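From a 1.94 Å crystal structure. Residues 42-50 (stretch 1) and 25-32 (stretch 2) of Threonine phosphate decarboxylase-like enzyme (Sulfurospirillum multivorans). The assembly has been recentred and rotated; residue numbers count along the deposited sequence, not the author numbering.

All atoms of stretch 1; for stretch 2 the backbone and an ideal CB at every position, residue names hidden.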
# COMPACT_ATOMS: atom_id res chain seq x y z
N GLU A 42 5.27 12.21 27.87
CA GLU A 42 6.31 12.17 26.83
C GLU A 42 6.87 10.76 26.67
O GLU A 42 7.35 10.16 27.63
CB GLU A 42 7.40 13.22 27.05
CG GLU A 42 8.66 12.82 27.83
CD GLU A 42 9.67 13.99 27.90
OE1 GLU A 42 9.59 14.90 27.02
OE2 GLU A 42 10.54 13.98 28.81
N ILE A 43 6.75 10.23 25.47
CA ILE A 43 7.33 8.92 25.19
C ILE A 43 8.78 9.16 24.77
O ILE A 43 9.01 9.76 23.75
CB ILE A 43 6.62 8.16 24.06
CG1 ILE A 43 5.11 8.13 24.26
CG2 ILE A 43 7.23 6.75 23.95
CD1 ILE A 43 4.68 7.43 25.51
N LYS A 44 9.74 8.70 25.55
CA LYS A 44 11.16 8.87 25.18
C LYS A 44 11.77 7.67 24.42
O LYS A 44 12.67 7.85 23.59
CB LYS A 44 12.01 9.14 26.44
CG LYS A 44 11.72 10.47 27.14
CD LYS A 44 12.21 10.44 28.60
CE LYS A 44 12.92 11.71 29.02
NZ LYS A 44 13.18 11.66 30.49
N ILE A 45 11.33 6.45 24.79
CA ILE A 45 11.80 5.23 24.14
C ILE A 45 10.57 4.43 23.76
O ILE A 45 9.82 4.00 24.65
CB ILE A 45 12.72 4.39 25.06
CG1 ILE A 45 13.97 5.18 25.42
CG2 ILE A 45 13.09 3.06 24.39
CD1 ILE A 45 14.77 4.52 26.52
N ASP A 46 10.37 4.21 22.47
CA ASP A 46 9.29 3.35 22.04
C ASP A 46 9.92 2.00 21.79
O ASP A 46 10.62 1.80 20.78
CB ASP A 46 8.60 3.91 20.77
CG ASP A 46 7.48 3.01 20.25
OD1 ASP A 46 7.20 1.86 20.75
OD2 ASP A 46 6.82 3.51 19.30
N ALA A 47 9.68 1.06 22.68
CA ALA A 47 10.14 -0.33 22.41
C ALA A 47 9.00 -1.31 22.06
O ALA A 47 9.10 -2.49 22.34
CB ALA A 47 10.98 -0.83 23.58
N CYS A 48 7.96 -0.83 21.39
CA CYS A 48 6.88 -1.67 20.92
C CYS A 48 7.06 -2.15 19.50
O CYS A 48 6.85 -3.32 19.21
CB CYS A 48 5.55 -0.91 20.92
SG CYS A 48 4.84 -0.66 22.53
N TYR A 49 7.39 -1.23 18.59
CA TYR A 49 7.57 -1.63 17.21
C TYR A 49 8.97 -2.19 16.92
O TYR A 49 9.98 -1.84 17.54
CB TYR A 49 7.24 -0.49 16.22
CG TYR A 49 8.29 0.55 16.22
CD1 TYR A 49 8.38 1.45 17.28
CD2 TYR A 49 9.24 0.61 15.21
CE1 TYR A 49 9.38 2.40 17.33
CE2 TYR A 49 10.26 1.56 15.26
CZ TYR A 49 10.32 2.45 16.33
OH TYR A 49 11.28 3.43 16.44
N LEU A 50 9.00 -3.07 15.95
CA LEU A 50 10.15 -3.89 15.66
C LEU A 50 10.94 -3.26 14.52
O LEU A 50 10.39 -2.94 13.46
CB LEU A 50 9.72 -5.27 15.38
CG LEU A 50 8.71 -5.84 16.38
CD1 LEU A 50 8.28 -7.19 15.90
CD2 LEU A 50 9.27 -5.95 17.79
N UNK A 25 -2.11 -4.86 16.72
CA UNK A 25 -0.78 -4.48 16.25
C UNK A 25 0.15 -4.10 17.41
O UNK A 25 -0.18 -4.25 18.59
CB UNK A 25 -0.89 -3.31 15.27
N UNK A 26 1.26 -3.50 17.03
CA UNK A 26 2.40 -3.25 17.90
C UNK A 26 2.11 -2.23 19.02
O UNK A 26 2.60 -2.39 20.13
CB UNK A 26 3.58 -2.76 17.05
N UNK A 27 1.36 -1.18 18.71
CA UNK A 27 0.95 -0.20 19.76
C UNK A 27 -0.52 -0.38 20.15
O UNK A 27 -1.41 0.14 19.47
CB UNK A 27 1.17 1.23 19.27
N UNK A 28 -0.73 -1.08 21.25
CA UNK A 28 -2.06 -1.20 21.85
C UNK A 28 -2.00 -0.80 23.32
O UNK A 28 -1.39 -1.50 24.16
CB UNK A 28 -2.60 -2.62 21.70
N UNK A 29 -2.60 0.33 23.65
CA UNK A 29 -3.30 1.28 22.75
C UNK A 29 -2.40 2.05 21.77
O UNK A 29 -1.15 2.07 21.92
CB UNK A 29 -4.06 2.30 23.60
N UNK A 30 -3.04 2.70 20.80
CA UNK A 30 -2.32 3.38 19.74
C UNK A 30 -1.64 4.56 20.33
O UNK A 30 -2.12 5.11 21.29
CB UNK A 30 -3.24 3.80 18.59
N UNK A 31 -0.53 4.96 19.73
CA UNK A 31 0.19 6.17 20.11
C UNK A 31 -0.60 7.47 19.96
O UNK A 31 -0.41 8.41 20.74
CB UNK A 31 1.47 6.27 19.27
N UNK A 32 -1.45 7.54 18.95
CA UNK A 32 -2.30 8.70 18.71
C UNK A 32 -3.31 8.84 19.87
O UNK A 32 -3.61 9.95 20.30
CB UNK A 32 -3.02 8.57 17.37

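Position 25 lies beyond the reach of stretch 1: nothing comes within 5.5 Å of its ideal CB. Its phi/psi of -83/-168° is open to most residues. The deposited residue is G25, which makes no contact here.

At position 26 the CA-to-CB bond points toward stretch 1, and the ideal CB sits 4.0 Å from C48 O and 4.2 Å from Y49 CA. With backbone so near, a small side chain such as alanine, serine, cysteine or threonine is a reasonable expectation, and a polar one could use nearby peptide groups. The residue is S26. Its OG lies 2.6 Å from the O of water 1, which in turn accepts a hydrogen bond from L50 N at 3.0 Å from the water O, so a short hydroxyl reaches stretch 1 through solvent. S26 O also packs 3.4 Å from C48 CB.

Position 27 directs its CA-to-CB bond sideways, with C48 CB 5.1 Å from the ideal CB. Farther out lies the carboxylate of D46, whose OD1 is already engaged by C48 N. A long donor is therefore suited: lysine, arginine, histidine, perhaps glutamine. The residue is H27, with chi1 in the m well, which carries the ring to the acid. H27 NE2 donates to D46 OD2 at 2.7 Å with an angle of 167°, a short and nearly straight bond made at the ring edge. That leaves a face free for carbon: C48 CB stands over it, 4.2 Å from the ring centroid, while Y49 CB approaches H27 CE1 obliquely at 4.0 Å.

Positions 28, 29 and 30 have nothing of stretch 1 within 5.5 Å of their ideal CB atoms. At 28 the backbone is extended (phi/psi -127/110°) and CA-to-CB points sideways, so many residues would do; it is S28, whose OG is hydrogen-bonded elsewhere in the structure. At 29 a cis peptide and phi of -69° strongly suggest proline; it is P29. Position 30 precedes a helix, where serine, threonine, aspartate or asparagine commonly cap; S30 does so, capping a backbone N just past the stretch.

Position 31 points toward stretch 1 across a wide gap. Only a long side chain could bridge it, and I43 and the D46 carboxylate invite either an apolar or a basic end. M31 spans the gap: its CE lies 4.0 Å from I43 CG2 and 3.5 Å from D46 OD2.

Position 32, helical and out of reach, suits many polar residues; it is E32, whose OE1 accepts a weak hydrogen bond from S30 OG at 3.4 Å.

Stretch 2 (25-32) GSHSPSME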
# COMPACT_ATOMS: atom_id res chain seq x y z
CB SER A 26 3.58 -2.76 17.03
OG SER A 26 4.18 -3.87 16.38
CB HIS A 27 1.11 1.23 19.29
CG HIS A 27 2.50 1.57 18.87
ND1 HIS A 27 2.94 1.40 17.58
CD2 HIS A 27 3.54 2.10 19.55
CE1 HIS A 27 4.19 1.81 17.49
NE2 HIS A 27 4.58 2.23 18.67
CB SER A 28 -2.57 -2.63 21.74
OG SER A 28 -3.96 -2.71 22.11
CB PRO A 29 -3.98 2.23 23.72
CG PRO A 29 -3.17 2.14 25.00
CD PRO A 29 -2.71 0.71 25.07
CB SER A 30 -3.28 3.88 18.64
OG SER A 30 -3.82 5.16 18.96
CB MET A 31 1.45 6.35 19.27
CG MET A 31 2.56 6.95 20.07
SD MET A 31 3.37 5.70 21.09
CE MET A 31 5.03 6.17 20.70
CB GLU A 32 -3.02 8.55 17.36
CG GLU A 32 -2.07 8.46 16.16
CD GLU A 32 -1.71 7.04 15.69
OE1 GLU A 32 -1.70 6.09 16.51
OE2 GLU A 32 -1.41 6.88 14.48
O HOH W 1 6.28 -3.78 14.80
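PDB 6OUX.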